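Local coordinates for protein alpha-1,2-Mannosidase (Trichoderma reesei, PDB 1HCU) that probably trims alpha-1,2-linked mannose residues from high-mannose N-glycans, acting as a calcium-dependent hydrolase of glycosyl hydrolase family 47, at residues A[247-252]-A[313-318]; A[291-296]-A[333-338]; A[308-313]-A[392-397]; A[453-458]-A[484-489]. One frame throughout, in Å; residues are numbered along the deposited sequence.

In the fold
All four contacts are largely buried, but they lie at different depths: the centres of interactions 3 and 4 are about 8 and 7 Å from that of the chain, interaction 1 is about 11 Å away, and interaction 2, about 17 Å out, includes the partly exposed Lys334. Interactions 1 and 3 share helix 312-323 and Gly313; interaction 2 joins the next helix, 326-344, to a strand. Their chemistry follows the position. Interaction 1 is packing around one amide, interaction 2 mixes leucines with polar bonds, interaction 3 relies on serine and threonine hydroxyls beside a predicted catalytic glutamate, and interaction 4 gathers carboxylates, waters and calcium. Glu249 of interaction 1 reaches Thr485 of interaction 4.

Interaction 1. Residues A[247-252]-A[313-318]; sequences FYEYLI and GGNFIL
Asn315 of helix 312-323 pushes its amide between Glu249 and Ile252 of helix 245-257, joining two helices of the alpha/alpha barrel characteristic of family 47. The axes of the two short segments run nearly in the same direction, 22° apart, and approach to 10.1 Å, a separation that this side chain spans. With CG anti to its backbone N (chi1 -159°), Asn315 brings that carbon to 3.9 Å from Glu249 CA. The Asn315 and Glu249 side chains cross obliquely, their amide and carboxylate planes turned 73° apart, so the two flat groups do not stack. The Glu249 chain is extended and leads its carboxylate away from helix 312-323: OE1 forms a salt bridge with Lys253, and OE2 a hydrogen bond with Thr485 OG1 in the calcium site. Ile252 and Asn315 slide past each other in opposite directions, CG2 of the isoleucine lying 4.1 Å from CG of the asparagine. An alanine in place of Asn315 would probably open a gap between the helices beside Glu249 CA and the methyl of Ile252. One turn farther on the contact becomes wholly apolar, with Ile252 CG2 4.5 Å from Leu318 CD2.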
loop_
_atom_site.group_PDB
_atom_site.type_symbol
_atom_site.label_atom_id
_atom_site.label_comp_id
_atom_site.label_asym_id
_atom_site.label_seq_id
_atom_site.Cartn_x
_atom_site.Cartn_y
_atom_site.Cartn_z
ATOM N N PHE A 247 -9.499 0.281 -1.726
ATOM C CA PHE A 247 -10.880 0.004 -1.315
ATOM C C PHE A 247 -11.181 -1.497 -1.424
ATOM O O PHE A 247 -11.679 -2.106 -0.477
ATOM C CB PHE A 247 -11.885 0.775 -2.176
ATOM C CG PHE A 247 -13.274 0.202 -2.120
ATOM C CD1 PHE A 247 -13.773 -0.546 -3.177
ATOM C CD2 PHE A 247 -14.039 0.324 -0.964
ATOM C CE1 PHE A 247 -15.018 -1.179 -3.084
ATOM C CE2 PHE A 247 -15.279 -0.300 -0.858
ATOM C CZ PHE A 247 -15.770 -1.057 -1.918
ATOM N N TYR A 248 -10.895 -2.074 -2.591
ATOM C CA TYR A 248 -11.100 -3.502 -2.821
ATOM C C TYR A 248 -10.205 -4.292 -1.873
ATOM O O TYR A 248 -10.615 -5.323 -1.337
ATOM C CB TYR A 248 -10.756 -3.877 -4.269
ATOM C CG TYR A 248 -11.726 -3.318 -5.284
ATOM C CD1 TYR A 248 -11.273 -2.668 -6.431
ATOM C CD2 TYR A 248 -13.098 -3.413 -5.081
ATOM C CE1 TYR A 248 -12.164 -2.121 -7.344
ATOM C CE2 TYR A 248 -13.996 -2.875 -5.983
ATOM C CZ TYR A 248 -13.524 -2.227 -7.109
ATOM O OH TYR A 248 -14.421 -1.671 -7.991
ATOM N N GLU A 249 -8.988 -3.791 -1.669
ATOM C CA GLU A 249 -8.009 -4.428 -0.786
ATOM C C GLU A 249 -8.541 -4.602 0.640
ATOM O O GLU A 249 -8.477 -5.697 1.205
ATOM C CB GLU A 249 -6.708 -3.594 -0.749
ATOM C CG GLU A 249 -5.547 -4.170 0.086
ATOM C CD GLU A 249 -4.352 -3.203 0.199
ATOM O OE1 GLU A 249 -3.405 -3.487 0.976
ATOM O OE2 GLU A 249 -4.360 -2.160 -0.489
ATOM N N TYR A 250 -9.056 -3.525 1.228
ATOM C CA TYR A 250 -9.548 -3.584 2.602
ATOM C C TYR A 250 -10.809 -4.419 2.786
ATOM O O TYR A 250 -11.117 -4.847 3.896
ATOM C CB TYR A 250 -9.769 -2.172 3.164
ATOM C CG TYR A 250 -8.522 -1.534 3.763
ATOM C CD1 TYR A 250 -8.590 -0.302 4.428
ATOM C CD2 TYR A 250 -7.274 -2.138 3.634
ATOM C CE1 TYR A 250 -7.437 0.314 4.940
ATOM C CE2 TYR A 250 -6.115 -1.528 4.145
ATOM C CZ TYR A 250 -6.202 -0.307 4.787
ATOM O OH TYR A 250 -5.050 0.296 5.230
ATOM N N LEU A 251 -11.530 -4.658 1.700
ATOM C CA LEU A 251 -12.738 -5.460 1.762
ATOM C C LEU A 251 -12.416 -6.868 2.263
ATOM O O LEU A 251 -13.030 -7.358 3.217
ATOM C CB LEU A 251 -13.376 -5.535 0.381
ATOM C CG LEU A 251 -14.740 -4.886 0.123
ATOM C CD1 LEU A 251 -14.941 -3.604 0.881
ATOM C CD2 LEU A 251 -14.837 -4.649 -1.368
ATOM N N ILE A 252 -11.445 -7.517 1.628
ATOM C CA ILE A 252 -11.065 -8.864 2.032
ATOM C C ILE A 252 -10.223 -8.830 3.311
ATOM O O ILE A 252 -10.259 -9.771 4.108
ATOM C CB ILE A 252 -10.274 -9.581 0.908
ATOM C CG1 ILE A 252 -10.041 -11.052 1.267
ATOM C CG2 ILE A 252 -8.957 -8.873 0.675
ATOM C CD1 ILE A 252 -11.306 -11.873 1.376
ATOM N N GLY A 313 -1.953 -8.727 -7.387
ATOM C CA GLY A 313 -1.566 -10.122 -7.270
ATOM C C GLY A 313 -1.619 -10.662 -5.856
ATOM O O GLY A 313 -2.152 -11.750 -5.602
ATOM N N GLY A 314 -1.060 -9.900 -4.929
ATOM C CA GLY A 314 -1.059 -10.320 -3.545
ATOM C C GLY A 314 -2.457 -10.323 -2.963
ATOM O O GLY A 314 -2.786 -11.182 -2.138
ATOM N N ASN A 315 -3.294 -9.384 -3.396
ATOM C CA ASN A 315 -4.645 -9.323 -2.859
ATOM C C ASN A 315 -5.486 -10.539 -3.251
ATOM O O ASN A 315 -6.176 -11.106 -2.400
ATOM C CB ASN A 315 -5.353 -8.035 -3.291
ATOM C CG ASN A 315 -6.507 -7.687 -2.378
ATOM O OD1 ASN A 315 -6.328 -7.559 -1.163
ATOM N ND2 ASN A 315 -7.693 -7.532 -2.944
ATOM N N PHE A 316 -5.433 -10.938 -4.524
ATOM C CA PHE A 316 -6.184 -12.107 -4.982
ATOM C C PHE A 316 -5.695 -13.354 -4.256
ATOM O O PHE A 316 -6.488 -14.232 -3.902
ATOM C CB PHE A 316 -6.038 -12.306 -6.499
ATOM C CG PHE A 316 -7.082 -11.583 -7.305
ATOM C CD1 PHE A 316 -6.954 -10.225 -7.587
ATOM C CD2 PHE A 316 -8.222 -12.253 -7.735
ATOM C CE1 PHE A 316 -7.946 -9.547 -8.284
ATOM C CE2 PHE A 316 -9.228 -11.583 -8.438
ATOM C CZ PHE A 316 -9.089 -10.225 -8.712
ATOM N N ILE A 317 -4.382 -13.417 -4.044
ATOM C CA ILE A 317 -3.765 -14.529 -3.337
ATOM C C ILE A 317 -4.305 -14.542 -1.916
ATOM O O ILE A 317 -4.763 -15.589 -1.439
ATOM C CB ILE A 317 -2.214 -14.397 -3.313
ATOM C CG1 ILE A 317 -1.651 -14.724 -4.696
ATOM C CG2 ILE A 317 -1.614 -15.325 -2.265
ATOM C CD1 ILE A 317 -0.201 -14.359 -4.877
ATOM N N LEU A 318 -4.278 -13.387 -1.249
ATOM C CA LEU A 318 -4.791 -13.308 0.118
ATOM C C LEU A 318 -6.220 -13.826 0.183
ATOM O O LEU A 318 -6.564 -14.626 1.059
ATOM C CB LEU A 318 -4.755 -11.877 0.634
ATOM C CG LEU A 318 -5.344 -11.682 2.034
ATOM C CD1 LEU A 318 -4.714 -12.662 3.028
ATOM C CD2 LEU A 318 -5.101 -10.256 2.470
#

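Interaction 2. Residues A[291-296]-A[333-338]; sequences TFLSSY and IKLASS
Lys334 and Thr291 begin the contact between helix 326-344 and the residue leading into strand 292-297, an element of an antiparallel sheet. The lysine CG is anti to its backbone N, and the bend at chi4 (-79°) sets NZ beside Thr291 OG1. The two side chains cross at about a right angle, and Lys334 CE packs 3.6 Å from Thr291 CB. Lys334 NZ is modelled as donating to Thr291 OG1 at 2.7 Å, a bond held with some caution because the position of OG1 is less certain; NZ also has a weak bond to Asp289 O. An alanine here, lacking the CG, CE and NZ that make the contact, would probably uncover the flank of Thr291 and, if OG1 is rightly placed, leave that hydroxyl without its ammonium partner.

Leu335, next along the helix, brings the apolar part. Its CD2 lies 4.1 Å from Leu293 CD1 and its CD1 4.1 Å from Leu293 CD2, so each methyl of one leucine faces a methyl of the other.

Ser338 closes the segment, one turn after Lys334. Its OG accepts from Thr291 N at 2.7 Å with an almost straight N-H...O angle of 169°, and its carbonyl O sits at the edge of the Phe292 ring, 3.4 Å from CE1. Phe292 also meets Phe355 and Tyr339 edge-to-face. A side-chain hydroxyl of the helix thus satisfies a buried backbone N-H just ahead of the strand, while the two leucines pack their methyls together beside it.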
loop_
_atom_site.group_PDB
_atom_site.type_symbol
_atom_site.label_atom_id
_atom_site.label_comp_id
_atom_site.label_asym_id
_atom_site.label_seq_id
_atom_site.Cartn_x
_atom_site.Cartn_y
_atom_site.Cartn_z
ATOM N N THR A 291 -0.854 -11.199 -18.455
ATOM C CA THR A 291 -2.159 -10.742 -18.035
ATOM C C THR A 291 -2.048 -9.502 -17.155
ATOM O O THR A 291 -1.414 -9.544 -16.099
ATOM C CB THR A 291 -2.907 -11.825 -17.246
ATOM O OG1 THR A 291 -3.118 -12.973 -18.083
ATOM C CG2 THR A 291 -4.257 -11.290 -16.779
ATOM N N PHE A 292 -2.670 -8.408 -17.594
ATOM C CA PHE A 292 -2.683 -7.150 -16.842
ATOM C C PHE A 292 -4.132 -6.764 -16.539
ATOM O O PHE A 292 -5.066 -7.325 -17.111
ATOM C CB PHE A 292 -2.041 -6.004 -17.646
ATOM C CG PHE A 292 -0.589 -6.222 -17.970
ATOM C CD1 PHE A 292 0.342 -6.453 -16.956
ATOM C CD2 PHE A 292 -0.150 -6.217 -19.292
ATOM C CE1 PHE A 292 1.683 -6.680 -17.258
ATOM C CE2 PHE A 292 1.193 -6.442 -19.605
ATOM C CZ PHE A 292 2.108 -6.675 -18.589
ATOM N N LEU A 293 -4.315 -5.798 -15.645
ATOM C CA LEU A 293 -5.655 -5.336 -15.300
ATOM C C LEU A 293 -5.944 -4.011 -16.011
ATOM O O LEU A 293 -5.178 -3.043 -15.882
ATOM C CB LEU A 293 -5.797 -5.160 -13.778
ATOM C CG LEU A 293 -5.681 -6.433 -12.920
ATOM C CD1 LEU A 293 -6.060 -6.152 -11.458
ATOM C CD2 LEU A 293 -6.598 -7.494 -13.494
ATOM N N SER A 294 -7.034 -3.978 -16.777
ATOM C CA SER A 294 -7.436 -2.765 -17.487
ATOM C C SER A 294 -8.280 -1.925 -16.539
ATOM O O SER A 294 -8.754 -2.428 -15.517
ATOM C CB SER A 294 -8.294 -3.097 -18.717
ATOM O OG SER A 294 -7.555 -3.759 -19.730
ATOM N N SER A 295 -8.452 -0.649 -16.878
ATOM C CA SER A 295 -9.280 0.254 -16.093
ATOM C C SER A 295 -10.628 0.174 -16.788
ATOM O O SER A 295 -10.728 -0.403 -17.876
ATOM C CB SER A 295 -8.750 1.683 -16.166
ATOM O OG SER A 295 -8.809 2.164 -17.495
ATOM N N TYR A 296 -11.663 0.756 -16.191
ATOM C CA TYR A 296 -12.983 0.681 -16.800
ATOM C C TYR A 296 -13.850 1.902 -16.587
ATOM O O TYR A 296 -13.623 2.702 -15.683
ATOM C CB TYR A 296 -13.726 -0.559 -16.281
ATOM C CG TYR A 296 -14.025 -0.518 -14.796
ATOM C CD1 TYR A 296 -15.161 0.139 -14.305
ATOM C CD2 TYR A 296 -13.152 -1.101 -13.873
ATOM C CE1 TYR A 296 -15.415 0.217 -12.921
ATOM C CE2 TYR A 296 -13.399 -1.028 -12.498
ATOM C CZ TYR A 296 -14.531 -0.365 -12.032
ATOM O OH TYR A 296 -14.759 -0.278 -10.683
ATOM N N ILE A 333 -1.309 -15.354 -8.789
ATOM C CA ILE A 333 0.029 -15.787 -9.199
ATOM C C ILE A 333 0.341 -15.264 -10.605
ATOM O O ILE A 333 1.454 -14.815 -10.887
ATOM C CB ILE A 333 0.144 -17.340 -9.215
ATOM C CG1 ILE A 333 0.073 -17.888 -7.787
ATOM C CG2 ILE A 333 1.450 -17.773 -9.861
ATOM C CD1 ILE A 333 1.138 -17.329 -6.864
ATOM N N LYS A 334 -0.655 -15.323 -11.479
ATOM C CA LYS A 334 -0.511 -14.863 -12.854
ATOM C C LYS A 334 -0.265 -13.358 -12.858
ATOM O O LYS A 334 0.543 -12.845 -13.631
ATOM C CB LYS A 334 -1.779 -15.204 -13.653
ATOM C CG LYS A 334 -1.804 -14.682 -15.084
ATOM C CD LYS A 334 -0.584 -15.157 -15.862
ATOM C CE LYS A 334 -0.453 -14.459 -17.204
ATOM N NZ LYS A 334 -1.357 -15.014 -18.249
ATOM N N LEU A 335 -0.956 -12.657 -11.969
ATOM C CA LEU A 335 -0.832 -11.211 -11.867
ATOM C C LEU A 335 0.558 -10.814 -11.375
ATOM O O LEU A 335 1.202 -9.930 -11.941
ATOM C CB LEU A 335 -1.898 -10.675 -10.913
ATOM C CG LEU A 335 -2.949 -9.688 -11.434
ATOM C CD1 LEU A 335 -3.427 -10.071 -12.830
ATOM C CD2 LEU A 335 -4.109 -9.657 -10.443
ATOM N N ALA A 336 1.013 -11.470 -10.317
ATOM C CA ALA A 336 2.317 -11.181 -9.753
ATOM C C ALA A 336 3.389 -11.394 -10.821
ATOM O O ALA A 336 4.301 -10.581 -10.986
ATOM C CB ALA A 336 2.573 -12.087 -8.559
ATOM N N SER A 337 3.251 -12.491 -11.557
ATOM C CA SER A 337 4.177 -12.854 -12.616
ATOM C C SER A 337 4.156 -11.867 -13.775
ATOM O O SER A 337 5.207 -11.444 -14.265
ATOM C CB SER A 337 3.832 -14.249 -13.135
ATOM O OG SER A 337 4.626 -14.582 -14.253
ATOM N N SER A 338 2.960 -11.498 -14.217
ATOM C CA SER A 338 2.836 -10.576 -15.335
ATOM C C SER A 338 3.417 -9.208 -15.037
ATOM O O SER A 338 4.138 -8.641 -15.858
ATOM C CB SER A 338 1.370 -10.441 -15.748
ATOM O OG SER A 338 0.949 -11.588 -16.458
#

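Interaction 3. Residues A[308-313]-A[392-397]; sequences LASFGG and PETLES
Glu393, a predicted active-site residue of this family 47 alpha/alpha barrel, opens helix 393-405 and packs its aliphatic carbons against Leu308, Ser310 and Phe311 near the start of helix 312-323. The Glu393 chain bends at chi2 (82°), and from there it runs beside Leu308, both side chains pointing the same way, with Leu308 CD2 3.7 Å from Glu393 OE1. Glu393 CG lies 3.7 Å from Phe311 CB, and Glu393 OE2 has a weak bond to His307 ND1.

Hydroxyls supply the polar links. Thr394 OG1 donates to Ser310 OG at 3.0 Å, while Ser310 OG is itself bonded to His307 O. Ser397 OG donates to Ser310 O in the carbonyl plane, with a C=O...O angle of 146°; the modelled 2.5 Å is unusually short, and its exact value is doubtful. The same hydroxyl bonds with Gly314 N, tying the Ser310 carbonyl to that amide. The backbones are close here, Gly313 CA lying 5.1 Å from Ser397 CA, where the glycine puts no side chain between them. Glu396 OE2 sits at the edge of the Phe311 ring and is bridged to the same residue's backbone by water 1, which donates to Phe311 O and to Glu396 OE2, both at 2.7 Å.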
loop_
_atom_site.group_PDB
_atom_site.type_symbol
_atom_site.label_atom_id
_atom_site.label_comp_id
_atom_site.label_asym_id
_atom_site.label_seq_id
_atom_site.Cartn_x
_atom_site.Cartn_y
_atom_site.Cartn_z
ATOM N N LEU A 308 1.020 0.870 -9.347
ATOM C CA LEU A 308 0.059 0.821 -8.235
ATOM C C LEU A 308 -0.809 -0.429 -8.316
ATOM O O LEU A 308 -1.053 -1.089 -7.304
ATOM C CB LEU A 308 -0.844 2.069 -8.218
ATOM C CG LEU A 308 -0.220 3.412 -7.816
ATOM C CD1 LEU A 308 -1.259 4.524 -7.948
ATOM C CD2 LEU A 308 0.300 3.336 -6.381
ATOM N N ALA A 309 -1.264 -0.759 -9.522
ATOM C CA ALA A 309 -2.115 -1.936 -9.706
ATOM C C ALA A 309 -1.379 -3.260 -9.511
ATOM O O ALA A 309 -2.012 -4.310 -9.428
ATOM C CB ALA A 309 -2.754 -1.911 -11.084
ATOM N N SER A 310 -0.052 -3.225 -9.426
ATOM C CA SER A 310 0.678 -4.474 -9.270
ATOM C C SER A 310 0.480 -5.121 -7.897
ATOM O O SER A 310 0.923 -6.245 -7.671
ATOM C CB SER A 310 2.172 -4.270 -9.544
ATOM O OG SER A 310 2.780 -3.485 -8.538
ATOM N N PHE A 311 -0.185 -4.421 -6.984
ATOM C CA PHE A 311 -0.426 -4.954 -5.641
ATOM C C PHE A 311 -1.552 -5.989 -5.736
ATOM O O PHE A 311 -1.731 -6.818 -4.847
ATOM C CB PHE A 311 -0.867 -3.834 -4.690
ATOM C CG PHE A 311 -2.364 -3.679 -4.603
ATOM C CD1 PHE A 311 -3.072 -4.245 -3.550
ATOM C CD2 PHE A 311 -3.072 -3.049 -5.623
ATOM C CE1 PHE A 311 -4.464 -4.193 -3.513
ATOM C CE2 PHE A 311 -4.458 -2.992 -5.601
ATOM C CZ PHE A 311 -5.158 -3.566 -4.542
ATOM N N GLY A 312 -2.309 -5.916 -6.826
ATOM C CA GLY A 312 -3.421 -6.827 -7.040
ATOM C C GLY A 312 -3.090 -8.294 -6.847
ATOM O O GLY A 312 -3.854 -9.023 -6.212
ATOM N N GLY A 313 -1.953 -8.727 -7.387
ATOM C CA GLY A 313 -1.566 -10.122 -7.270
ATOM C C GLY A 313 -1.619 -10.662 -5.856
ATOM O O GLY A 313 -2.152 -11.750 -5.602
ATOM N N PRO A 392 6.386 -0.204 -3.557
ATOM C CA PRO A 392 6.563 -1.590 -3.126
ATOM C C PRO A 392 5.583 -2.631 -3.660
ATOM O O PRO A 392 5.773 -3.829 -3.439
ATOM C CB PRO A 392 6.431 -1.461 -1.626
ATOM C CG PRO A 392 5.223 -0.520 -1.537
ATOM C CD PRO A 392 5.438 0.497 -2.669
ATOM N N GLU A 393 4.544 -2.187 -4.351
ATOM C CA GLU A 393 3.520 -3.102 -4.831
ATOM C C GLU A 393 3.960 -4.418 -5.461
ATOM O O GLU A 393 3.347 -5.450 -5.215
ATOM C CB GLU A 393 2.580 -2.374 -5.791
ATOM C CG GLU A 393 1.799 -1.253 -5.130
ATOM C CD GLU A 393 2.598 0.027 -5.021
ATOM O OE1 GLU A 393 2.143 0.949 -4.317
ATOM O OE2 GLU A 393 3.671 0.117 -5.639
ATOM N N THR A 394 5.007 -4.393 -6.273
ATOM C CA THR A 394 5.467 -5.605 -6.929
ATOM C C THR A 394 6.165 -6.560 -5.957
ATOM O O THR A 394 5.908 -7.776 -5.971
ATOM C CB THR A 394 6.370 -5.235 -8.117
ATOM O OG1 THR A 394 5.581 -4.540 -9.092
ATOM C CG2 THR A 394 6.974 -6.471 -8.753
ATOM N N LEU A 395 7.027 -6.003 -5.109
ATOM C CA LEU A 395 7.721 -6.791 -4.102
ATOM C C LEU A 395 6.644 -7.367 -3.190
ATOM O O LEU A 395 6.774 -8.477 -2.666
ATOM C CB LEU A 395 8.670 -5.906 -3.293
ATOM C CG LEU A 395 9.907 -5.420 -4.049
ATOM C CD1 LEU A 395 10.465 -4.204 -3.339
ATOM C CD2 LEU A 395 10.953 -6.547 -4.136
ATOM N N GLU A 396 5.567 -6.605 -3.022
ATOM C CA GLU A 396 4.451 -7.037 -2.191
ATOM C C GLU A 396 3.822 -8.281 -2.808
ATOM O O GLU A 396 3.677 -9.306 -2.142
ATOM C CB GLU A 396 3.396 -5.929 -2.096
ATOM C CG GLU A 396 2.214 -6.223 -1.177
ATOM C CD GLU A 396 1.249 -5.049 -1.117
ATOM O OE1 GLU A 396 1.686 -3.921 -1.421
ATOM O OE2 GLU A 396 0.065 -5.240 -0.762
ATOM N N SER A 397 3.456 -8.197 -4.082
ATOM C CA SER A 397 2.826 -9.338 -4.728
ATOM C C SER A 397 3.729 -10.565 -4.810
ATOM O O SER A 397 3.262 -11.687 -4.620
ATOM C CB SER A 397 2.300 -8.943 -6.107
ATOM O OG SER A 397 1.200 -8.062 -5.957
HETATM O O HOH W 1 -1.362 -7.105 -2.150
#

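Interaction 4. Residues A[453-458]-A[484-489]; sequences WFAEAL and NTEAHP. With CA (calcium ion), chain H.
Glu456 CG stands anti to the carbonyl carbon (chi1 -53°) and the chain extends beyond it, which carries the carboxylate from helix 451-465 over to Thr485 and Glu486. Glu486 CG is anti to its own backbone N (chi1 -168°), and the two side chains cross at about a right angle. Their oxygens come close, Glu456 OE1 to Glu486 OE1 at 3.2 Å, as a pair of acceptors and not a hydrogen bond; the calcium nearby may temper the repulsion.

Thr485, whose hydroxyl Glu249 also holds, binds the calcium through both its backbone O, at 2.7 Å, and its OG1, at 2.9 Å, and waters 3, 4, 5 and 6 are the other ligands. Glu456 OE2 acts from the second shell, 2.6 Å from metal-bound water 3. Asn484 OD1 holds the loop in shape: it accepts from Glu486 N, as an Asx turn, and from His488 N, both at 2.7 Å and from opposite faces of the amide.

Methyl packing completes the contact, with Ala487 CB 3.5 Å from Glu456 CG and Ala455 CB 3.6 Å from His488 CE1 of the imidazole. His488 is bonded to Asp60 and Asp63. The loop links strands 481-483 and 489-491, consistent with the C-terminal hairpin that plugs the barrel in this family, and touches both helix 451-465 and helix 98-117, the latter through Ile103 and Ser111.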
loop_
_atom_site.group_PDB
_atom_site.type_symbol
_atom_site.label_atom_id
_atom_site.label_comp_id
_atom_site.label_asym_id
_atom_site.label_seq_id
_atom_site.Cartn_x
_atom_site.Cartn_y
_atom_site.Cartn_z
ATOM N N TRP A 453 9.263 3.656 1.536
ATOM C CA TRP A 453 10.464 2.895 1.206
ATOM C C TRP A 453 10.784 2.133 2.497
ATOM O O TRP A 453 11.051 0.931 2.471
ATOM C CB TRP A 453 11.598 3.844 0.835
ATOM C CG TRP A 453 12.965 3.220 0.749
ATOM C CD1 TRP A 453 14.070 3.586 1.461
ATOM C CD2 TRP A 453 13.391 2.174 -0.139
ATOM N NE1 TRP A 453 15.158 2.840 1.072
ATOM C CE2 TRP A 453 14.769 1.966 0.093
ATOM C CE3 TRP A 453 12.743 1.396 -1.109
ATOM C CZ2 TRP A 453 15.514 1.014 -0.610
ATOM C CZ3 TRP A 453 13.482 0.448 -1.808
ATOM C CH2 TRP A 453 14.857 0.266 -1.554
ATOM N N PHE A 454 10.715 2.838 3.625
ATOM C CA PHE A 454 10.971 2.251 4.938
ATOM C C PHE A 454 9.896 1.257 5.367
ATOM O O PHE A 454 10.198 0.152 5.818
ATOM C CB PHE A 454 11.034 3.330 6.028
ATOM C CG PHE A 454 12.289 4.143 6.015
ATOM C CD1 PHE A 454 12.264 5.477 5.621
ATOM C CD2 PHE A 454 13.500 3.580 6.408
ATOM C CE1 PHE A 454 13.423 6.238 5.617
ATOM C CE2 PHE A 454 14.666 4.333 6.408
ATOM C CZ PHE A 454 14.630 5.663 6.012
ATOM N N ALA A 455 8.640 1.659 5.224
ATOM C CA ALA A 455 7.526 0.828 5.656
ATOM C C ALA A 455 7.148 -0.360 4.791
ATOM O O ALA A 455 6.771 -1.411 5.309
ATOM C CB ALA A 455 6.294 1.706 5.860
ATOM N N GLU A 456 7.260 -0.202 3.479
ATOM C CA GLU A 456 6.822 -1.254 2.572
ATOM C C GLU A 456 7.849 -2.003 1.735
ATOM O O GLU A 456 8.015 -3.209 1.875
ATOM C CB GLU A 456 5.764 -0.674 1.635
ATOM C CG GLU A 456 4.604 0.011 2.335
ATOM C CD GLU A 456 3.448 0.281 1.379
ATOM O OE1 GLU A 456 3.238 1.455 0.997
ATOM O OE2 GLU A 456 2.760 -0.690 1.004
ATOM N N ALA A 457 8.510 -1.298 0.829
ATOM C CA ALA A 457 9.481 -1.952 -0.022
ATOM C C ALA A 457 10.489 -2.771 0.776
ATOM O O ALA A 457 10.677 -3.954 0.503
ATOM C CB ALA A 457 10.195 -0.931 -0.883
ATOM N N LEU A 458 11.121 -2.160 1.774
ATOM C CA LEU A 458 12.125 -2.868 2.572
ATOM C C LEU A 458 11.524 -3.933 3.495
ATOM O O LEU A 458 12.180 -4.920 3.830
ATOM C CB LEU A 458 12.965 -1.859 3.372
ATOM C CG LEU A 458 13.889 -0.964 2.520
ATOM C CD1 LEU A 458 14.593 0.075 3.404
ATOM C CD2 LEU A 458 14.932 -1.831 1.821
ATOM N N ASN A 484 -1.933 -3.535 6.732
ATOM C CA ASN A 484 -2.766 -2.428 6.299
ATOM C C ASN A 484 -2.169 -2.042 4.948
ATOM O O ASN A 484 -1.192 -2.647 4.513
ATOM C CB ASN A 484 -2.719 -1.272 7.321
ATOM C CG ASN A 484 -1.672 -0.216 6.993
ATOM O OD1 ASN A 484 -0.548 -0.523 6.597
ATOM N ND2 ASN A 484 -2.042 1.040 7.183
ATOM N N THR A 485 -2.735 -1.050 4.281
ATOM C CA THR A 485 -2.230 -0.681 2.964
ATOM C C THR A 485 -0.797 -0.137 2.930
ATOM O O THR A 485 -0.172 -0.118 1.880
ATOM C CB THR A 485 -3.189 0.318 2.293
ATOM O OG1 THR A 485 -3.274 0.014 0.903
ATOM C CG2 THR A 485 -2.712 1.748 2.471
ATOM N N GLU A 486 -0.271 0.292 4.074
ATOM C CA GLU A 486 1.089 0.833 4.125
ATOM C C GLU A 486 2.010 -0.194 4.791
ATOM O O GLU A 486 2.968 0.152 5.483
ATOM C CB GLU A 486 1.106 2.153 4.916
ATOM C CG GLU A 486 2.393 2.963 4.798
ATOM C CD GLU A 486 2.462 3.801 3.520
ATOM O OE1 GLU A 486 1.592 3.641 2.638
ATOM O OE2 GLU A 486 3.401 4.623 3.403
ATOM N N ALA A 487 1.687 -1.463 4.593
ATOM C CA ALA A 487 2.471 -2.556 5.146
ATOM C C ALA A 487 2.598 -2.534 6.666
ATOM O O ALA A 487 3.610 -2.975 7.205
ATOM C CB ALA A 487 3.857 -2.562 4.510
ATOM N N HIS A 488 1.586 -2.018 7.358
ATOM C CA HIS A 488 1.609 -2.000 8.822
ATOM C C HIS A 488 0.681 -3.101 9.322
ATOM O O HIS A 488 -0.535 -2.990 9.218
ATOM C CB HIS A 488 1.164 -0.639 9.364
ATOM C CG HIS A 488 2.054 0.488 8.945
ATOM N ND1 HIS A 488 3.422 0.442 9.086
ATOM C CD2 HIS A 488 1.774 1.678 8.362
ATOM C CE1 HIS A 488 3.951 1.553 8.603
ATOM N NE2 HIS A 488 2.972 2.318 8.157
ATOM N N PRO A 489 1.251 -4.183 9.871
ATOM C CA PRO A 489 0.491 -5.327 10.387
ATOM C C PRO A 489 -0.227 -5.109 11.720
ATOM O O PRO A 489 0.395 -4.721 12.703
ATOM C CB PRO A 489 1.560 -6.407 10.493
ATOM C CG PRO A 489 2.753 -5.615 10.939
ATOM C CD PRO A 489 2.700 -4.419 10.001
HETATM CA CA CA H . -0.918 -0.009 -0.728
HETATM O O HOH W 2 0.887 -2.801 1.850
HETATM O O HOH W 3 1.586 -1.050 -1.264
HETATM O O HOH W 4 -1.838 2.677 -0.511
HETATM O O HOH W 5 -0.424 1.634 -2.913
HETATM O O HOH W 6 -2.662 -1.057 -2.542
#